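Long-range contacts in DUF4627 domain-containing protein (Bacteroides thetaiotaomicron, PDB 3SEE), which is of unconfirmed function but has a galactose-binding-domain-like fold and probably binds sugars: residues 33-39 with 78-84; 128-132 with 195-199; 168-173 with 184-189. Where two conformers were deposited one is given. Residues are numbered along the deposited sequence.

Contact 1: residues 33-39 with 78-84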
loop_
_atom_site.group_PDB
_atom_site.type_symbol
_atom_site.label_atom_id
_atom_site.label_comp_id
_atom_site.label_asym_id
_atom_site.label_seq_id
_atom_site.Cartn_x
_atom_site.Cartn_y
_atom_site.Cartn_z
ATOM N N ALA A 33 4.575 14.779 -3.359
ATOM C CA ALA A 33 4.253 14.330 -2.023
ATOM C C ALA A 33 3.052 15.053 -1.467
ATOM O O ALA A 33 2.722 16.160 -1.873
ATOM C CB ALA A 33 5.450 14.496 -1.099
ATOM N N GLY A 34 2.370 14.377 -0.548
ATOM C CA GLY A 34 1.229 14.958 0.128
ATOM C C GLY A 34 -0.048 14.990 -0.665
ATOM O O GLY A 34 -0.971 15.734 -0.326
ATOM N N GLU A 35 -0.087 14.209 -1.731
ATOM C CA GLU A 35 -1.219 14.106 -2.639
ATOM C C GLU A 35 -1.379 12.619 -2.878
ATOM O O GLU A 35 -0.416 11.876 -2.679
ATOM C CB GLU A 35 -0.884 14.801 -3.952
ATOM C CG GLU A 35 -0.649 16.286 -3.788
ATOM C CD GLU A 35 -0.667 17.051 -5.077
ATOM O OE1 GLU A 35 -0.815 16.432 -6.166
ATOM O OE2 GLU A 35 -0.516 18.295 -4.984
ATOM N N TRP A 36 -2.567 12.176 -3.296
ATOM C CA TRP A 36 -2.710 10.836 -3.832
ATOM C C TRP A 36 -2.249 10.775 -5.281
ATOM O O TRP A 36 -2.417 11.724 -6.042
ATOM C CB TRP A 36 -4.165 10.384 -3.753
ATOM C CG TRP A 36 -4.656 10.230 -2.369
ATOM C CD1 TRP A 36 -5.465 11.090 -1.691
ATOM C CD2 TRP A 36 -4.400 9.133 -1.476
ATOM N NE1 TRP A 36 -5.717 10.610 -0.435
ATOM C CE2 TRP A 36 -5.070 9.416 -0.270
ATOM C CE3 TRP A 36 -3.625 7.969 -1.558
ATOM C CZ2 TRP A 36 -5.028 8.548 0.814
ATOM C CZ3 TRP A 36 -3.600 7.120 -0.481
ATOM C CH2 TRP A 36 -4.283 7.424 0.694
ATOM N N PHE A 37 -1.700 9.631 -5.657
ATOM C CA PHE A 37 -1.416 9.327 -7.039
ATOM C C PHE A 37 -1.973 7.974 -7.416
ATOM O O PHE A 37 -2.151 7.094 -6.567
ATOM C CB PHE A 37 0.088 9.438 -7.361
ATOM C CG PHE A 37 0.962 8.459 -6.641
ATOM C CD1 PHE A 37 1.162 7.196 -7.138
ATOM C CD2 PHE A 37 1.626 8.818 -5.490
ATOM C CE1 PHE A 37 2.020 6.302 -6.487
ATOM C CE2 PHE A 37 2.473 7.936 -4.845
ATOM C CZ PHE A 37 2.682 6.685 -5.353
ATOM N N ILE A 38 -2.233 7.821 -8.703
ATOM C CA ILE A 38 -2.666 6.572 -9.290
ATOM C C ILE A 38 -1.506 5.935 -10.016
ATOM O O ILE A 38 -0.913 6.551 -10.911
ATOM C CB ILE A 38 -3.838 6.785 -10.251
ATOM C CG1 ILE A 38 -5.028 7.368 -9.496
ATOM C CG2 ILE A 38 -4.173 5.478 -10.968
ATOM C CD1 ILE A 38 -6.092 8.000 -10.410
HETATM N N MSE A 39 -1.131 4.725 -9.609
HETATM C CA MSE A 39 -0.213 3.883 -10.377
HETATM C C MSE A 39 -1.028 2.827 -11.097
HETATM O O MSE A 39 -1.753 2.057 -10.469
HETATM C CB MSE A 39 0.832 3.210 -9.480
HETATM C CG MSE A 39 2.135 3.977 -9.404
HETATM SE SE MSE A 39 3.255 3.824 -10.964
HETATM C CE MSE A 39 3.949 2.114 -10.539
ATOM N N LYS A 78 2.835 -2.537 -9.970
ATOM C CA LYS A 78 2.227 -1.927 -11.156
ATOM C C LYS A 78 0.941 -1.155 -10.902
ATOM O O LYS A 78 0.718 -0.157 -11.564
ATOM C CB LYS A 78 1.959 -2.956 -12.247
ATOM C CG LYS A 78 3.208 -3.635 -12.782
ATOM C CD LYS A 78 2.859 -4.533 -13.962
ATOM C CE LYS A 78 4.041 -5.361 -14.361
ATOM N NZ LYS A 78 3.661 -6.249 -15.522
ATOM N N ALA A 79 0.064 -1.635 -10.013
ATOM C CA ALA A 79 -1.280 -1.042 -9.889
ATOM C C ALA A 79 -1.625 -0.832 -8.414
ATOM O O ALA A 79 -1.824 -1.800 -7.661
ATOM C CB ALA A 79 -2.316 -1.928 -10.562
ATOM N N PHE A 80 -1.741 0.426 -8.010
ATOM C CA PHE A 80 -2.056 0.753 -6.640
ATOM C C PHE A 80 -2.412 2.229 -6.511
ATOM O O PHE A 80 -2.089 3.032 -7.387
ATOM C CB PHE A 80 -0.917 0.370 -5.660
ATOM C CG PHE A 80 0.418 0.948 -5.987
ATOM C CD1 PHE A 80 1.319 0.264 -6.790
ATOM C CD2 PHE A 80 0.834 2.128 -5.402
ATOM C CE1 PHE A 80 2.589 0.788 -7.035
ATOM C CE2 PHE A 80 2.101 2.639 -5.657
ATOM C CZ PHE A 80 2.972 1.965 -6.455
ATOM N N LEU A 81 -3.078 2.556 -5.399
ATOM C CA LEU A 81 -3.282 3.907 -4.939
ATOM C C LEU A 81 -2.138 4.271 -4.012
ATOM O O LEU A 81 -1.866 3.525 -3.081
ATOM C CB LEU A 81 -4.614 3.943 -4.205
ATOM C CG LEU A 81 -4.958 5.245 -3.489
ATOM C CD1 LEU A 81 -5.204 6.383 -4.491
ATOM C CD2 LEU A 81 -6.140 5.051 -2.536
ATOM N N GLY A 82 -1.467 5.375 -4.289
ATOM C CA GLY A 82 -0.298 5.731 -3.514
ATOM C C GLY A 82 -0.310 7.130 -2.929
ATOM O O GLY A 82 -0.975 8.033 -3.452
ATOM N N GLN A 83 0.438 7.337 -1.843
ATOM C CA GLN A 83 0.727 8.689 -1.367
ATOM C C GLN A 83 2.133 8.736 -0.818
ATOM O O GLN A 83 2.474 7.974 0.091
ATOM C CB GLN A 83 -0.289 9.171 -0.331
ATOM C CG GLN A 83 -0.002 10.615 0.093
ATOM C CD GLN A 83 -1.113 11.347 0.819
ATOM O OE1 GLN A 83 -0.807 12.075 1.753
ATOM N NE2 GLN A 83 -2.377 11.207 0.394
ATOM N N ARG A 84 2.936 9.617 -1.400
ATOM C CA ARG A 84 4.319 9.827 -1.005
ATOM C C ARG A 84 4.396 10.756 0.200
ATOM O O ARG A 84 3.661 11.762 0.249
ATOM C CB ARG A 84 5.093 10.382 -2.200
ATOM C CG ARG A 84 6.569 10.590 -2.038
ATOM C CD ARG A 84 7.125 11.154 -3.318
ATOM N NE ARG A 84 8.566 11.342 -3.270
ATOM C CZ ARG A 84 9.282 11.678 -4.329
ATOM N NH1 ARG A 84 8.704 11.939 -5.495
ATOM N NH2 ARG A 84 10.598 11.741 -4.243
HETATM O O HOH W 1 2.091 11.391 -3.446
#
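Phe37 lays its ring across the backbone of Gly82, whose CA sits 3.7 Å from the ring centroid, over the face. A CB on Gly82 would clash with Phe37 CZ, so the bare backbone makes room for the ring. The strands run antiparallel, and Phe37 and Gly82 form a hydrogen-bonded pair (Phe37 N to Gly82 O 2.8 Å, Gly82 N to Phe37 O 2.9 Å). Selenomethionine Met39 and Phe80 form the next such pair, and Met39 CB rests 3.8 Å from the Phe80 ring centroid. On the other face, Trp36 packs against Leu81 (Trp36 CE3 to Leu81 CG 3.6 Å), while its NE1 hydrogen-bonds to Asn14 O. At the end of the ladder a water bridges Glu35 O (2.7 Å) and Arg84 N (2.8 Å). Strand 79-85 lies between 36-40 and 199-204 in the mixed sheet of this galactose-binding-like fold. Trp36 and Leu81 pack onto strand 211-221 of the second sheet, and Phe80, on the opposite face, touches strand 199-204.

Contact 2: residues 128-132 with 195-199; sequences TTFFM and ILKDC
This is apolar packing between strand 130-133, inside the eight-stranded sheet, and the short, weakly bonded helical turn 195-197, which leads into strand 199-204 of the other sheet. Thr129 to Phe131 are extended, with Phe131 at phi/psi -70/144; Ile195 and Leu196 are helical (about -60/-33 and -66/-32), and by Cys199 the chain is extended again (-142/176). The backbones stay well apart, the nearest CA atoms, of Thr129 and Ile195, being 7.6 Å from each other, so side chains bridge the gap. Phe131 (chi1 m, chi2 -59°) reaches across to the turn. Ile195 (t, t) points toward the strand and covers one face of that ring: its CD1 stands 3.7 Å from the ring centroid, 7° off the normal, and its CG1 is 3.5 Å from Phe131 CZ. The same CD1 lies 3.6 Å from Thr129 O. Leu196 CD2 approaches Phe131 CE1 at 3.9 Å. Cys199 (chi1 p) brings SG to the ring edge, 4.0 Å from Phe131 CE2, a sulfur-aromatic contact. Val171 of the neighbouring strand also touches both Phe131 and Ile195. No hydrogen bond fixes the turn against the strand; CH-pi, sulfur-aromatic and van der Waals contacts make up the whole join.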
loop_
_atom_site.group_PDB
_atom_site.type_symbol
_atom_site.label_atom_id
_atom_site.label_comp_id
_atom_site.label_asym_id
_atom_site.label_seq_id
_atom_site.Cartn_x
_atom_site.Cartn_y
_atom_site.Cartn_z
ATOM N N THR A 128 14.667 -3.213 -2.885
ATOM C CA THR A 128 13.251 -3.060 -2.536
ATOM C C THR A 128 13.179 -3.029 -1.011
ATOM O O THR A 128 13.307 -4.059 -0.354
ATOM C CB THR A 128 12.389 -4.200 -3.102
ATOM O OG1 THR A 128 12.861 -5.453 -2.587
ATOM C CG2 THR A 128 12.420 -4.257 -4.630
ATOM N N THR A 129 13.003 -1.829 -0.466
ATOM C CA THR A 129 13.083 -1.578 0.969
ATOM C C THR A 129 11.727 -1.173 1.513
ATOM O O THR A 129 11.138 -0.215 1.019
ATOM C CB THR A 129 14.085 -0.435 1.253
ATOM O OG1 THR A 129 15.305 -0.666 0.525
ATOM C CG2 THR A 129 14.376 -0.300 2.718
ATOM N N PHE A 130 11.227 -1.900 2.500
ATOM C CA PHE A 130 9.876 -1.703 3.026
ATOM C C PHE A 130 9.925 -1.595 4.549
ATOM O O PHE A 130 10.696 -2.317 5.169
ATOM C CB PHE A 130 8.975 -2.894 2.704
ATOM C CG PHE A 130 8.869 -3.264 1.254
ATOM C CD1 PHE A 130 9.803 -4.094 0.645
ATOM C CD2 PHE A 130 7.790 -2.840 0.500
ATOM C CE1 PHE A 130 9.646 -4.498 -0.675
ATOM C CE2 PHE A 130 7.637 -3.241 -0.812
ATOM C CZ PHE A 130 8.565 -4.044 -1.389
ATOM N N PHE A 131 9.025 -0.826 5.152
ATOM C CA PHE A 131 8.833 -0.965 6.592
ATOM C C PHE A 131 8.170 -2.308 6.926
ATOM O O PHE A 131 7.335 -2.813 6.170
ATOM C CB PHE A 131 7.993 0.165 7.134
ATOM C CG PHE A 131 8.658 1.505 7.044
ATOM C CD1 PHE A 131 9.869 1.730 7.664
ATOM C CD2 PHE A 131 8.087 2.551 6.330
ATOM C CE1 PHE A 131 10.480 2.979 7.584
ATOM C CE2 PHE A 131 8.695 3.787 6.236
ATOM C CZ PHE A 131 9.888 4.004 6.873
HETATM N N MSE A 132 8.573 -2.897 8.039
HETATM C CA MSE A 132 8.070 -4.196 8.442
HETATM C C MSE A 132 6.702 -4.090 9.091
HETATM O O MSE A 132 6.492 -3.312 10.014
HETATM C CB MSE A 132 9.045 -4.819 9.430
HETATM C CG MSE A 132 8.747 -6.306 9.693
HETATM SE SE MSE A 132 9.799 -7.023 11.164
HETATM C CE MSE A 132 8.584 -6.587 12.616
ATOM N N ILE A 195 14.535 5.812 3.641
ATOM C CA ILE A 195 13.120 5.484 3.657
ATOM C C ILE A 195 12.336 6.381 4.617
ATOM O O ILE A 195 11.178 6.688 4.385
ATOM C CB ILE A 195 12.889 3.988 3.942
ATOM C CG1 ILE A 195 11.431 3.597 3.703
ATOM C CG2 ILE A 195 13.402 3.590 5.336
ATOM C CD1 ILE A 195 11.142 2.085 3.823
ATOM N N LEU A 196 12.961 6.794 5.730
ATOM C CA LEU A 196 12.272 7.630 6.692
ATOM C C LEU A 196 11.948 9.003 6.112
ATOM O O LEU A 196 10.957 9.633 6.493
ATOM C CB LEU A 196 13.115 7.796 7.956
ATOM C CG LEU A 196 13.331 6.534 8.802
ATOM C CD1 LEU A 196 14.430 6.802 9.829
ATOM C CD2 LEU A 196 12.049 6.055 9.490
ATOM N N LYS A 197 12.795 9.502 5.209
ATOM C CA LYS A 197 12.629 10.830 4.627
ATOM C C LYS A 197 11.803 10.851 3.355
ATOM O O LYS A 197 11.331 11.920 2.945
ATOM C CB LYS A 197 13.972 11.475 4.330
ATOM C CG LYS A 197 14.851 11.590 5.532
ATOM C CD LYS A 197 16.182 12.292 5.182
ATOM C CE LYS A 197 17.254 12.210 6.277
ATOM N NZ LYS A 197 18.284 11.089 6.160
ATOM N N ASP A 198 11.619 9.702 2.699
ATOM C CA ASP A 198 10.930 9.672 1.410
ATOM C C ASP A 198 10.450 8.256 1.132
ATOM O O ASP A 198 11.229 7.375 0.736
ATOM C CB ASP A 198 11.869 10.172 0.303
ATOM C CG ASP A 198 11.176 10.390 -0.998
ATOM O OD1 ASP A 198 9.951 10.143 -1.111
ATOM O OD2 ASP A 198 11.871 10.829 -1.950
ATOM N N CYS A 199 9.169 8.042 1.395
ATOM C CA CYS A 199 8.551 6.742 1.187
ATOM C C CYS A 199 7.147 6.976 0.645
ATOM O O CYS A 199 6.708 8.125 0.536
ATOM C CB CYS A 199 8.510 5.945 2.501
ATOM S SG CYS A 199 7.466 6.672 3.793
#

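Contact 3: residues 168-173 with 184-189; sequences MGQVVN and LEVSDT
Strands 170-172 and 186-188 run antiparallel, their axes 4.7 Å apart at closest approach and 150° between their N-to-C directions; they form a beta ladder at the margin of the eight-stranded sheet, where 186-188 is the outermost strand. Both are extended, with phi/psi about -123/155 at Val171 and -143/160 at Ser187. In register, Gln170 faces Asp188 and Val172 faces Val186 as non-hydrogen-bonded pairs (CA-CA 4.5 Å each), flanking the hydrogen-bonded pair Val171-Ser187 (CA-CA 5.5 Å). That central pair has Val171 N to Ser187 O and Ser187 N to Val171 O, both 2.9 Å. The ladder continues through Thr189 N to Gly169 O at 2.9 Å and, at the other end, Asn173 N to Glu185 O at 3.2 Å. Val171 (chi1 m) and Ser187 (p) share one face, Val171 CG2 lying 3.4 Å from Ser187 OG. On the other face Val172 (p) meets Leu184 (CG2 to CD2 4.0 Å) and Val186 (t; CG2 to CG2 4.2 Å). Strand 130-133 pairs with the far edge of 170-172. The chain turns a corner at Met168 and Gly169, both near helical angles (-69/-14 and -78/-2). Side chains finish both ends: Asn173 OD1 (chi1 p, chi2 -13°) accepts from Glu185 N, 2.9 Å, and Thr189 OG1 (chi1 m) donates a hydrogen bond to Met168 O, 2.8 Å.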
loop_
_atom_site.group_PDB
_atom_site.type_symbol
_atom_site.label_atom_id
_atom_site.label_comp_id
_atom_site.label_asym_id
_atom_site.label_seq_id
_atom_site.Cartn_x
_atom_site.Cartn_y
_atom_site.Cartn_z
HETATM N N MSE A 168 8.254 1.397 11.880
HETATM C CA MSE A 168 9.185 2.183 11.072
HETATM C C MSE A 168 10.633 2.017 11.548
HETATM O O MSE A 168 11.565 2.425 10.838
HETATM C CB MSE A 168 8.761 3.659 11.044
HETATM C CG MSE A 168 7.716 4.006 10.007
HETATM SE SE MSE A 168 6.212 2.767 9.949
HETATM C CE MSE A 168 5.177 3.867 8.801
ATOM N N GLY A 169 10.816 1.451 12.740
ATOM C CA GLY A 169 12.118 1.062 13.210
ATOM C C GLY A 169 12.701 -0.227 12.654
ATOM O O GLY A 169 13.842 -0.590 13.010
ATOM N N GLN A 170 11.958 -0.954 11.797
ATOM C CA GLN A 170 12.485 -2.135 11.141
ATOM C C GLN A 170 12.116 -2.122 9.674
ATOM O O GLN A 170 11.032 -1.697 9.288
ATOM C CB GLN A 170 11.974 -3.423 11.795
ATOM C CG GLN A 170 12.310 -3.526 13.271
ATOM C CD GLN A 170 11.841 -4.808 13.867
ATOM O OE1 GLN A 170 10.807 -4.840 14.586
ATOM N NE2 GLN A 170 12.561 -5.855 13.596
ATOM N N VAL A 171 13.054 -2.578 8.860
ATOM C CA VAL A 171 12.845 -2.698 7.434
ATOM C C VAL A 171 13.082 -4.132 6.992
ATOM O O VAL A 171 13.828 -4.887 7.630
ATOM C CB VAL A 171 13.704 -1.707 6.610
ATOM C CG1 VAL A 171 13.223 -0.269 6.787
ATOM C CG2 VAL A 171 15.203 -1.839 6.976
ATOM N N VAL A 172 12.452 -4.485 5.883
ATOM C CA VAL A 172 12.671 -5.743 5.213
ATOM C C VAL A 172 13.103 -5.455 3.759
ATOM O O VAL A 172 12.652 -4.489 3.142
ATOM C CB VAL A 172 11.423 -6.657 5.400
ATOM C CG1 VAL A 172 10.145 -6.043 4.840
ATOM C CG2 VAL A 172 11.649 -8.057 4.880
ATOM N N ASN A 173 14.005 -6.275 3.233
ATOM C CA ASN A 173 14.640 -6.047 1.954
ATOM C C ASN A 173 13.949 -6.755 0.794
ATOM O O ASN A 173 14.504 -6.854 -0.294
ATOM C CB ASN A 173 16.128 -6.438 2.017
ATOM C CG ASN A 173 16.309 -7.930 2.061
ATOM O OD1 ASN A 173 15.340 -8.661 2.280
ATOM N ND2 ASN A 173 17.528 -8.409 1.866
ATOM N N LEU A 184 16.285 -12.900 2.116
ATOM C CA LEU A 184 15.427 -11.974 2.856
ATOM C C LEU A 184 16.103 -11.614 4.181
ATOM O O LEU A 184 16.576 -12.497 4.914
ATOM C CB LEU A 184 14.039 -12.585 3.105
ATOM C CG LEU A 184 13.020 -11.688 3.820
ATOM C CD1 LEU A 184 11.598 -12.036 3.350
ATOM C CD2 LEU A 184 13.108 -11.766 5.342
ATOM N N GLU A 185 16.114 -10.322 4.503
ATOM C CA GLU A 185 16.670 -9.786 5.730
ATOM C C GLU A 185 15.755 -8.748 6.335
ATOM O O GLU A 185 15.297 -7.847 5.642
ATOM C CB GLU A 185 18.016 -9.107 5.460
ATOM C CG GLU A 185 19.117 -9.997 4.931
ATOM C CD GLU A 185 20.456 -9.303 4.775
ATOM O OE1 GLU A 185 20.622 -8.155 5.231
ATOM O OE2 GLU A 185 21.383 -9.936 4.199
ATOM N N VAL A 186 15.535 -8.880 7.638
ATOM C CA VAL A 186 14.917 -7.873 8.472
ATOM C C VAL A 186 16.045 -7.192 9.218
ATOM O O VAL A 186 16.928 -7.876 9.762
ATOM C CB VAL A 186 13.929 -8.502 9.456
ATOM C CG1 VAL A 186 13.384 -7.455 10.410
ATOM C CG2 VAL A 186 12.771 -9.206 8.708
ATOM N N SER A 187 16.037 -5.876 9.266
ATOM C CA SER A 187 17.058 -5.123 9.978
ATOM C C SER A 187 16.473 -3.900 10.664
ATOM O O SER A 187 15.402 -3.394 10.300
ATOM C CB SER A 187 18.187 -4.760 9.019
ATOM O OG SER A 187 17.697 -3.936 7.977
ATOM N N ASP A 188 17.188 -3.391 11.650
ATOM C CA ASP A 188 16.778 -2.168 12.298
ATOM C C ASP A 188 17.046 -0.986 11.359
ATOM O O ASP A 188 18.130 -0.857 10.788
ATOM C CB ASP A 188 17.544 -1.928 13.598
ATOM C CG ASP A 188 17.180 -2.893 14.702
ATOM O OD1 ASP A 188 16.173 -3.613 14.612
ATOM O OD2 ASP A 188 17.921 -2.889 15.710
ATOM N N THR A 189 16.061 -0.111 11.231
ATOM C CA THR A 189 16.189 1.052 10.358
ATOM C C THR A 189 17.288 1.950 10.900
ATOM O O THR A 189 17.310 2.265 12.078
ATOM C CB THR A 189 14.890 1.850 10.362
ATOM O OG1 THR A 189 13.818 0.918 10.136
ATOM C CG2 THR A 189 14.886 2.926 9.284
#

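How the contacts relate
Contacts 1 and 2 are buried, whereas contact 3 is partly exposed, its centre about 17 Å from the centre of the chain. Contacts 1 and 3 are both antiparallel ladders but in different sheets: contact 1 gains aromatic packing on both faces, while contact 3 has no aromatic residue in its segments and adds side-chain-to-backbone hydrogen bonds at its two ends. Contact 2 is the apolar counterpart, joining elements of the two sheets without any hydrogen bond between its segments, mainly through side chains. It touches both others. Arg84 NH2 forms a salt bridge of 2.8 Å with Asp198 OD2, and strand 130-133 neighbours 170-172, with Phe130 O 2.9 Å from Val172 N. Along the chain, contact 3 is nested within the loop that contact 2 closes.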